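Local atomic coordinates of odorant-binding protein 1F (Rattus norvegicus, PDB entry 3FIQ), a protein that probably binds a wide variety of chemical odorants in the nasal epithelium, as a secreted member of the lipocalin family. Residues 27-32 with 145-150; 99-104 with 137-142; 49-54 with 76-81. One frame throughout, in Å; residues are numbered along the deposited sequence.

Three places on one lipocalin barrel are sampled here, all reaching the same antiparallel sheet. Contacts 1 and 2 are partly buried and adjoin in sequence, since the chain leaves helix 126-138 through 137-142 and soon enters 145-150. Contact 3 is the buried one; its centre lies about 22 Å from that of contact 1, on the opposite side of the chain's centre. Contacts 2 and 3, with centres about 17 Å apart, both pack against strand 85-93. Chemistry follows position: contact 1 joins a loop to a short strand largely through an amide and a water, contact 2 sets two aromatic rings obliquely beside a water, and contact 3 lays a methyl over a tyrosine face.

Contact 1: residues 27-32 with 145-150; sequences EKVAEG and NTQHLV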
loop_
_atom_site.group_PDB
_atom_site.type_symbol
_atom_site.label_atom_id
_atom_site.label_comp_id
_atom_site.label_asym_id
_atom_site.label_seq_id
_atom_site.Cartn_x
_atom_site.Cartn_y
_atom_site.Cartn_z
ATOM N N GLU A 27 1.331 15.322 0.372
ATOM C CA GLU A 27 1.508 15.487 -1.043
ATOM C C GLU A 27 1.881 14.174 -1.701
ATOM O O GLU A 27 1.641 13.986 -2.897
ATOM C CB GLU A 27 2.539 16.554 -1.348
ATOM C CG GLU A 27 3.918 16.213 -1.059
ATOM C CD GLU A 27 4.339 16.386 0.403
ATOM O OE1 GLU A 27 3.544 16.812 1.328
ATOM O OE2 GLU A 27 5.563 16.139 0.528
ATOM N N LYS A 28 2.463 13.230 -0.945
ATOM C CA LYS A 28 2.890 11.990 -1.551
ATOM C C LYS A 28 1.709 11.109 -1.855
ATOM O O LYS A 28 1.848 10.236 -2.725
ATOM C CB LYS A 28 3.801 11.236 -0.589
ATOM C CG LYS A 28 5.155 11.896 -0.391
ATOM C CD LYS A 28 6.048 11.757 -1.526
ATOM C CE LYS A 28 7.431 12.326 -1.243
ATOM N NZ LYS A 28 8.254 12.171 -2.463
ATOM N N VAL A 29 0.566 11.277 -1.172
ATOM C CA VAL A 29 -0.564 10.380 -1.338
ATOM C C VAL A 29 -1.844 10.997 -1.813
ATOM O O VAL A 29 -2.797 10.292 -2.138
ATOM C CB VAL A 29 -0.807 9.533 -0.047
ATOM C CG1 VAL A 29 0.360 8.654 0.220
ATOM C CG2 VAL A 29 -1.135 10.435 1.143
ATOM N N ALA A 30 -1.907 12.329 -1.819
ATOM C CA ALA A 30 -3.008 13.092 -2.428
ATOM C C ALA A 30 -2.950 12.944 -3.935
ATOM O O ALA A 30 -2.021 12.371 -4.494
ATOM C CB ALA A 30 -2.803 14.556 -2.089
ATOM N N GLU A 31 -3.957 13.489 -4.583
ATOM C CA GLU A 31 -3.991 13.471 -6.032
ATOM C C GLU A 31 -2.628 13.840 -6.596
ATOM O O GLU A 31 -2.013 14.791 -6.172
ATOM C CB GLU A 31 -5.029 14.409 -6.555
ATOM C CG GLU A 31 -5.041 14.543 -8.120
ATOM C CD GLU A 31 -6.359 15.020 -8.705
ATOM O OE1 GLU A 31 -7.022 15.825 -8.061
ATOM O OE2 GLU A 31 -6.683 14.563 -9.824
ATOM N N GLY A 32 -2.205 13.093 -7.613
ATOM C CA GLY A 32 -0.934 13.284 -8.298
ATOM C C GLY A 32 0.280 13.013 -7.504
ATOM O O GLY A 32 1.393 13.226 -7.951
ATOM N N ASN A 145 -4.578 13.270 7.202
ATOM C CA ASN A 145 -4.069 13.069 5.848
ATOM C C ASN A 145 -4.633 11.897 5.101
ATOM O O ASN A 145 -4.193 11.584 4.003
ATOM C CB ASN A 145 -2.555 12.978 5.853
ATOM C CG ASN A 145 -1.883 14.228 6.367
ATOM O OD1 ASN A 145 -2.494 15.257 6.507
ATOM N ND2 ASN A 145 -0.605 14.117 6.634
ATOM N N THR A 146 -5.616 11.238 5.692
ATOM C CA THR A 146 -6.148 10.019 5.114
ATOM C C THR A 146 -6.843 10.231 3.789
ATOM O O THR A 146 -7.630 11.159 3.649
ATOM C CB THR A 146 -7.187 9.424 6.035
ATOM O OG1 THR A 146 -6.554 9.058 7.275
ATOM C CG2 THR A 146 -7.813 8.148 5.484
ATOM N N GLN A 147 -6.497 9.386 2.804
ATOM C CA GLN A 147 -7.100 9.434 1.467
ATOM C C GLN A 147 -7.904 8.173 1.230
ATOM O O GLN A 147 -7.420 7.073 1.409
ATOM C CB GLN A 147 -5.950 9.414 0.419
ATOM C CG GLN A 147 -4.913 10.460 0.614
ATOM C CD GLN A 147 -5.395 11.891 0.357
ATOM O OE1 GLN A 147 -5.965 12.168 -0.681
ATOM N NE2 GLN A 147 -5.160 12.811 1.342
ATOM N N HIS A 148 -9.178 8.335 0.883
ATOM C CA HIS A 148 -10.058 7.276 0.467
ATOM C C HIS A 148 -9.983 7.210 -1.028
ATOM O O HIS A 148 -10.361 8.158 -1.716
ATOM C CB HIS A 148 -11.451 7.648 0.888
ATOM C CG HIS A 148 -12.495 6.619 0.615
ATOM N ND1 HIS A 148 -13.794 6.978 0.335
ATOM C CD2 HIS A 148 -12.476 5.266 0.661
ATOM C CE1 HIS A 148 -14.527 5.888 0.168
ATOM N NE2 HIS A 148 -13.761 4.825 0.405
ATOM N N LEU A 149 -9.486 6.121 -1.560
ATOM C CA LEU A 149 -9.257 5.978 -2.988
ATOM C C LEU A 149 -10.422 5.378 -3.762
ATOM O O LEU A 149 -10.439 5.472 -5.015
ATOM C CB LEU A 149 -7.967 5.187 -3.294
ATOM C CG LEU A 149 -6.696 6.051 -3.431
ATOM C CD1 LEU A 149 -6.417 6.842 -2.154
ATOM C CD2 LEU A 149 -5.519 5.235 -3.787
ATOM N N VAL A 150 -11.375 4.743 -3.107
ATOM C CA VAL A 150 -12.418 4.033 -3.830
ATOM C C VAL A 150 -13.156 4.872 -4.860
ATOM O O VAL A 150 -13.347 4.421 -6.017
ATOM C CB VAL A 150 -13.373 3.353 -2.857
ATOM C CG1 VAL A 150 -14.580 2.782 -3.595
ATOM C CG2 VAL A 150 -12.622 2.285 -2.078
HETATM O O HOH W 1 -6.257 14.145 -2.854
#
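A30 and Q147 mark the closest backbone approach, 6.7 Å between their CA atoms, where the irregular segment 27-32 passes the short strand 147-148 without a direct hydrogen bond between the two. Most of the buried surface comes from Q147 and V29. The first torsion of Q147 (chi1 -54°) sets its CG against V29 CG2, at 3.8 Å. A bend at the second (chi2 -68°) then turns the amide, taking NE2 back to N145 O and leaving OE1 near A30 CA, 3.6 Å away. The apolar part of the chain also lies against the backbone, with Q147 CG 3.5 Å from V29 O.

Q147 NE2 donates to N145 O at 3.1 Å with a nearly straight N-H (163°), approaching from above the carbonyl plane. Q147 OE1 accepts a water hydrogen bond of 3.0 Å, and the same water accepts from E31 N. R36 NH1 bonds to both V29 O and Q147 OE1 and so links loop to strand.

Segment 27-32 belongs to the long loop that joins the first two barrel strands in lipocalins, while strand 147-148 pairs with strand 14-23, whose I21 packs on V29. Because OE1 receives both the water and R36 NH1 while NE2 is held by N145 O, both ends of the Q147 amide are engaged and its rotation is probably fixed.

Contact 2: residues 99-104 with 137-142; sequences FFHNVN and EEYNIP
H101 and Y139 form the whole of the close contact between strand 97-105 and the chain leaving helix 126-138. Y139 CD2 comes over one face of the imidazole, 3.6 Å from H101 NE2 and 3.7 Å from H101 CD2, and the neighbouring Y139 CE2 stands above the imidazole centre. The ring centroids are 4.8 Å apart and the planes meet at 41°, an oblique pairing that is neither a stack nor an edge-to-face pair. A first torsion of -179° sets the imidazole opposite the backbone N of H101, where its face meets Y139 CD2.

A water joins the same two residues by a second route: it lies 3.0 Å from H101 NE2 and donates to Y139 O at 2.9 Å. It also sits in the plane of the tyrosine ring, at its edge. H101 NE2 has a further, weak hydrogen bond with N113 OD1, and the H89 ring meets the imidazole at a steep angle.

The helix end probably helps to place the tyrosine. N140, with positive phi, is the C-prime residue of a Schellman motif in which N140 N bonds to E137 O at 3.1 Å and I141 N to A136 O. Y139, the first residue to leave helical angles, points toward the strand.

Farther out, Y139 also touches L91 of strand 85-93 and I141 packs on I115 of strand 111-119, while F99 lies against L132 and L135 of the helix. The last turns of the helix and the residues that follow thus lie against three adjacent strands, 85-93, 97-105 and 111-119, as the lipocalin helix does on the outside of its barrel.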
loop_
_atom_site.group_PDB
_atom_site.type_symbol
_atom_site.label_atom_id
_atom_site.label_comp_id
_atom_site.label_asym_id
_atom_site.label_seq_id
_atom_site.Cartn_x
_atom_site.Cartn_y
_atom_site.Cartn_z
ATOM N N PHE A 99 -3.421 -4.430 5.822
ATOM C CA PHE A 99 -2.774 -3.154 6.134
ATOM C C PHE A 99 -1.253 -3.238 5.969
ATOM O O PHE A 99 -0.625 -4.051 6.652
ATOM C CB PHE A 99 -3.027 -2.734 7.570
ATOM C CG PHE A 99 -4.472 -2.373 7.935
ATOM C CD1 PHE A 99 -5.571 -2.511 7.066
ATOM C CD2 PHE A 99 -4.691 -1.780 9.160
ATOM C CE1 PHE A 99 -6.824 -2.161 7.468
ATOM C CE2 PHE A 99 -5.968 -1.444 9.558
ATOM C CZ PHE A 99 -7.011 -1.637 8.744
ATOM N N PHE A 100 -0.659 -2.515 5.029
ATOM C CA PHE A 100 0.769 -2.443 4.833
ATOM C C PHE A 100 1.300 -1.168 5.446
ATOM O O PHE A 100 0.691 -0.140 5.401
ATOM C CB PHE A 100 1.119 -2.350 3.333
ATOM C CG PHE A 100 0.920 -3.636 2.568
ATOM C CD1 PHE A 100 1.833 -4.638 2.640
ATOM C CD2 PHE A 100 -0.162 -3.780 1.694
ATOM C CE1 PHE A 100 1.691 -5.792 1.882
ATOM C CE2 PHE A 100 -0.309 -4.962 0.947
ATOM C CZ PHE A 100 0.658 -5.969 1.065
ATOM N N HIS A 101 2.501 -1.242 6.002
ATOM C CA HIS A 101 3.253 -0.091 6.399
ATOM C C HIS A 101 4.420 0.013 5.429
ATOM O O HIS A 101 5.046 -0.994 5.070
ATOM C CB HIS A 101 3.830 -0.267 7.781
ATOM C CG HIS A 101 4.607 0.904 8.240
ATOM N ND1 HIS A 101 5.986 0.907 8.294
ATOM C CD2 HIS A 101 4.215 2.103 8.714
ATOM C CE1 HIS A 101 6.400 2.076 8.744
ATOM N NE2 HIS A 101 5.352 2.815 9.006
ATOM N N ASN A 102 4.627 1.208 4.875
ATOM C CA ASN A 102 5.744 1.481 3.980
ATOM C C ASN A 102 6.497 2.739 4.439
ATOM O O ASN A 102 5.912 3.693 4.905
ATOM C CB ASN A 102 5.292 1.682 2.538
ATOM C CG ASN A 102 6.465 1.899 1.570
ATOM O OD1 ASN A 102 6.443 2.874 0.712
ATOM N ND2 ASN A 102 7.423 1.084 1.621
ATOM N N VAL A 103 7.826 2.678 4.393
ATOM C CA VAL A 103 8.682 3.820 4.536
ATOM C C VAL A 103 9.288 4.036 3.147
ATOM O O VAL A 103 9.966 3.156 2.567
ATOM C CB VAL A 103 9.813 3.602 5.553
ATOM C CG1 VAL A 103 10.651 4.866 5.592
ATOM C CG2 VAL A 103 9.140 3.296 6.902
ATOM N N ASN A 104 9.015 5.191 2.597
ATOM C CA ASN A 104 9.623 5.664 1.310
ATOM C C ASN A 104 10.619 6.706 1.574
ATOM O O ASN A 104 10.368 7.696 2.311
ATOM C CB ASN A 104 8.534 6.189 0.416
ATOM C CG ASN A 104 9.030 6.854 -0.837
ATOM O OD1 ASN A 104 9.188 8.072 -0.864
ATOM N ND2 ASN A 104 9.313 6.071 -1.897
ATOM N N GLU A 137 -1.889 6.602 14.509
ATOM C CA GLU A 137 -1.386 7.300 15.716
ATOM C C GLU A 137 -0.118 6.655 16.216
ATOM O O GLU A 137 0.849 7.320 16.533
ATOM C CB GLU A 137 -2.459 7.342 16.819
ATOM C CG GLU A 137 -3.565 8.292 16.460
ATOM C CD GLU A 137 -4.848 8.201 17.359
ATOM O OE1 GLU A 137 -4.956 7.290 18.228
ATOM O OE2 GLU A 137 -5.763 9.061 17.166
ATOM N N GLU A 138 -0.157 5.344 16.258
ATOM C CA GLU A 138 0.966 4.594 16.742
ATOM C C GLU A 138 2.196 4.817 15.890
ATOM O O GLU A 138 3.313 4.849 16.449
ATOM C CB GLU A 138 0.653 3.101 16.821
ATOM C CG GLU A 138 -0.324 2.645 17.880
ATOM C CD GLU A 138 -0.620 1.166 17.691
ATOM O OE1 GLU A 138 0.292 0.465 17.168
ATOM O OE2 GLU A 138 -1.734 0.707 18.053
ATOM N N TYR A 139 2.009 4.996 14.591
ATOM C CA TYR A 139 3.104 5.162 13.633
ATOM C C TYR A 139 3.389 6.666 13.358
ATOM O O TYR A 139 4.141 7.029 12.454
ATOM C CB TYR A 139 2.860 4.239 12.351
ATOM C CG TYR A 139 3.091 2.750 12.596
ATOM C CD1 TYR A 139 2.126 1.940 13.144
ATOM C CD2 TYR A 139 4.364 2.172 12.424
ATOM C CE1 TYR A 139 2.376 0.593 13.487
ATOM C CE2 TYR A 139 4.590 0.825 12.718
ATOM C CZ TYR A 139 3.620 0.055 13.266
ATOM O OH TYR A 139 3.889 -1.270 13.606
ATOM N N ASN A 140 2.869 7.563 14.193
ATOM C CA ASN A 140 3.155 8.976 14.048
ATOM C C ASN A 140 2.730 9.545 12.669
ATOM O O ASN A 140 3.411 10.390 12.080
ATOM C CB ASN A 140 4.643 9.221 14.369
ATOM C CG ASN A 140 4.974 10.685 14.622
ATOM O OD1 ASN A 140 4.213 11.433 15.264
ATOM N ND2 ASN A 140 6.156 11.105 14.135
ATOM N N ILE A 141 1.581 9.093 12.172
ATOM C CA ILE A 141 1.028 9.507 10.904
ATOM C C ILE A 141 -0.301 10.225 11.164
ATOM O O ILE A 141 -1.143 9.678 11.872
ATOM C CB ILE A 141 0.756 8.311 9.976
ATOM C CG1 ILE A 141 2.065 7.624 9.541
ATOM C CG2 ILE A 141 -0.024 8.804 8.777
ATOM C CD1 ILE A 141 1.854 6.213 8.951
ATOM N N PRO A 142 -0.449 11.490 10.716
ATOM C CA PRO A 142 -1.659 12.259 10.982
ATOM C C PRO A 142 -2.870 11.680 10.302
ATOM O O PRO A 142 -2.877 11.508 9.089
ATOM C CB PRO A 142 -1.309 13.684 10.445
ATOM C CG PRO A 142 0.151 13.717 10.356
ATOM C CD PRO A 142 0.515 12.311 9.964
HETATM O O HOH W 2 5.703 5.094 10.956
#

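Contact 3: residues 49-54 with 76-81; sequences QELKII and GRYTTD
Y78 and L51 meet within a lipocalin beta-barrel, from strands 78-81 and 50-59, which are not direct partners: strand 62-72 pairs with both and lies between them in the sheet. The CA atoms of L51 and Y78 are accordingly 8.2 Å apart, and side chains make most of the contact.

Along 76-81, G76 has positive phi (93°) in the turn leading to the strand, and R77 follows without reaching 49-54. Y78 then carries all of this segment's part in the contact. Its side chain leaves the backbone toward 49-54, with CG anti to its own carbonyl carbon (chi1 -71°), and crosses the L51 side chain at about a right angle. L51 CB is 3.8 Å from Y78 CE2, and the backbone Q49 O approaches the same Y78 CE2 obliquely at 4.1 Å. At the far end of the ring, Y78 OH hydrogen-bonds to C48 O, and this bond anchors the hydroxyl end; C48 is itself tied to C44 by a disulfide. F88 meets the ring in a nearly parallel plane, and I7 of the N-terminal segment touches both Y78 and L51.

Beyond the tyrosine, T79, T80 and D81 continue the strand past the contact, with partners outside 49-54.

On one face of the aromatic ring, L51 CD2 stands over Y78, 4.2 Å from the ring centroid and 11° off the normal, a CH-pi contact.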
loop_
_atom_site.group_PDB
_atom_site.type_symbol
_atom_site.label_atom_id
_atom_site.label_comp_id
_atom_site.label_asym_id
_atom_site.label_seq_id
_atom_site.Cartn_x
_atom_site.Cartn_y
_atom_site.Cartn_z
ATOM N N GLN A 49 9.009 -14.844 -1.393
ATOM C CA GLN A 49 10.316 -14.157 -1.382
ATOM C C GLN A 49 10.265 -12.958 -2.363
ATOM O O GLN A 49 10.847 -11.904 -2.117
ATOM C CB GLN A 49 11.470 -15.099 -1.740
ATOM C CG GLN A 49 12.820 -14.409 -2.072
ATOM C CD GLN A 49 13.394 -13.644 -0.905
ATOM O OE1 GLN A 49 13.391 -14.181 0.238
ATOM N NE2 GLN A 49 13.879 -12.360 -1.151
ATOM N N GLU A 50 9.556 -13.139 -3.451
ATOM C CA GLU A 50 9.547 -12.190 -4.541
ATOM C C GLU A 50 8.112 -11.795 -4.768
ATOM O O GLU A 50 7.356 -12.587 -5.333
ATOM C CB GLU A 50 10.222 -12.810 -5.790
ATOM C CG GLU A 50 10.646 -11.866 -6.850
ATOM C CD GLU A 50 11.712 -12.468 -7.847
ATOM O OE1 GLU A 50 12.967 -12.619 -7.572
ATOM O OE2 GLU A 50 11.244 -12.796 -8.908
ATOM N N LEU A 51 7.728 -10.588 -4.366
ATOM C CA LEU A 51 6.315 -10.141 -4.404
ATOM C C LEU A 51 6.136 -9.104 -5.466
ATOM O O LEU A 51 6.568 -7.947 -5.336
ATOM C CB LEU A 51 5.928 -9.557 -3.020
ATOM C CG LEU A 51 4.545 -8.923 -2.876
ATOM C CD1 LEU A 51 3.435 -9.867 -3.196
ATOM C CD2 LEU A 51 4.377 -8.483 -1.419
ATOM N N LYS A 52 5.416 -9.495 -6.526
ATOM C CA LYS A 52 5.128 -8.577 -7.612
ATOM C C LYS A 52 3.829 -7.866 -7.363
ATOM O O LYS A 52 2.783 -8.521 -7.209
ATOM C CB LYS A 52 5.006 -9.384 -8.904
ATOM C CG LYS A 52 6.330 -9.774 -9.573
ATOM C CD LYS A 52 6.965 -10.953 -8.988
ATOM C CE LYS A 52 6.122 -12.250 -9.120
ATOM N NZ LYS A 52 6.850 -13.256 -8.299
ATOM N N ILE A 53 3.856 -6.541 -7.334
ATOM C CA ILE A 53 2.647 -5.767 -7.139
ATOM C C ILE A 53 2.435 -4.917 -8.378
ATOM O O ILE A 53 3.285 -4.157 -8.755
ATOM C CB ILE A 53 2.770 -4.891 -5.886
ATOM C CG1 ILE A 53 3.018 -5.744 -4.630
ATOM C CG2 ILE A 53 1.517 -4.036 -5.759
ATOM C CD1 ILE A 53 3.246 -4.878 -3.387
ATOM N N ILE A 54 1.252 -5.039 -8.988
ATOM C CA ILE A 54 0.876 -4.206 -10.140
ATOM C C ILE A 54 -0.106 -3.183 -9.580
ATOM O O ILE A 54 -1.050 -3.533 -8.828
ATOM C CB ILE A 54 0.210 -5.028 -11.244
ATOM C CG1 ILE A 54 1.241 -6.009 -11.804
ATOM C CG2 ILE A 54 -0.329 -4.101 -12.350
ATOM C CD1 ILE A 54 0.644 -7.058 -12.765
ATOM N N GLY A 76 11.481 -9.397 7.811
ATOM C CA GLY A 76 10.089 -9.347 7.409
ATOM C C GLY A 76 9.766 -8.248 6.453
ATOM O O GLY A 76 8.664 -8.270 5.926
ATOM N N ARG A 77 10.665 -7.280 6.267
ATOM C CA ARG A 77 10.448 -6.214 5.351
ATOM C C ARG A 77 10.689 -6.703 3.905
ATOM O O ARG A 77 11.492 -7.574 3.629
ATOM C CB ARG A 77 11.327 -5.025 5.634
ATOM C CG ARG A 77 10.865 -4.085 6.671
ATOM C CD ARG A 77 10.547 -4.784 7.958
ATOM N NE ARG A 77 10.238 -3.707 8.892
ATOM C CZ ARG A 77 9.846 -3.889 10.144
ATOM N NH1 ARG A 77 9.744 -5.098 10.622
ATOM N NH2 ARG A 77 9.609 -2.824 10.909
ATOM N N TYR A 78 9.911 -6.147 2.995
ATOM C CA TYR A 78 10.248 -6.190 1.570
ATOM C C TYR A 78 10.888 -4.850 1.176
ATOM O O TYR A 78 10.463 -3.782 1.636
ATOM C CB TYR A 78 8.923 -6.308 0.791
ATOM C CG TYR A 78 8.298 -7.635 0.942
ATOM C CD1 TYR A 78 7.423 -7.922 1.966
ATOM C CD2 TYR A 78 8.552 -8.634 -0.003
ATOM C CE1 TYR A 78 6.896 -9.206 2.100
ATOM C CE2 TYR A 78 7.986 -9.902 0.101
ATOM C CZ TYR A 78 7.199 -10.188 1.176
ATOM O OH TYR A 78 6.622 -11.442 1.311
ATOM N N THR A 79 11.871 -4.890 0.291
ATOM C CA THR A 79 12.405 -3.687 -0.322
ATOM C C THR A 79 12.032 -3.641 -1.808
ATOM O O THR A 79 11.991 -4.644 -2.496
ATOM C CB THR A 79 13.979 -3.599 -0.171
ATOM O OG1 THR A 79 14.541 -4.768 -0.674
ATOM C CG2 THR A 79 14.353 -3.355 1.254
ATOM N N THR A 80 11.851 -2.424 -2.270
ATOM C CA THR A 80 11.745 -2.153 -3.698
ATOM C C THR A 80 12.046 -0.687 -3.956
ATOM O O THR A 80 11.781 0.208 -3.172
ATOM C CB THR A 80 10.345 -2.538 -4.290
ATOM O OG1 THR A 80 10.437 -2.502 -5.726
ATOM C CG2 THR A 80 9.256 -1.645 -3.758
ATOM N N ASP A 81 12.585 -0.471 -5.131
ATOM C CA ASP A 81 12.714 0.861 -5.709
ATOM C C ASP A 81 11.419 1.270 -6.352
ATOM O O ASP A 81 10.826 0.504 -7.076
ATOM C CB ASP A 81 13.851 0.900 -6.736
ATOM C CG ASP A 81 15.185 0.570 -6.116
ATOM O OD1 ASP A 81 15.503 1.046 -5.032
ATOM O OD2 ASP A 81 15.866 -0.308 -6.631
#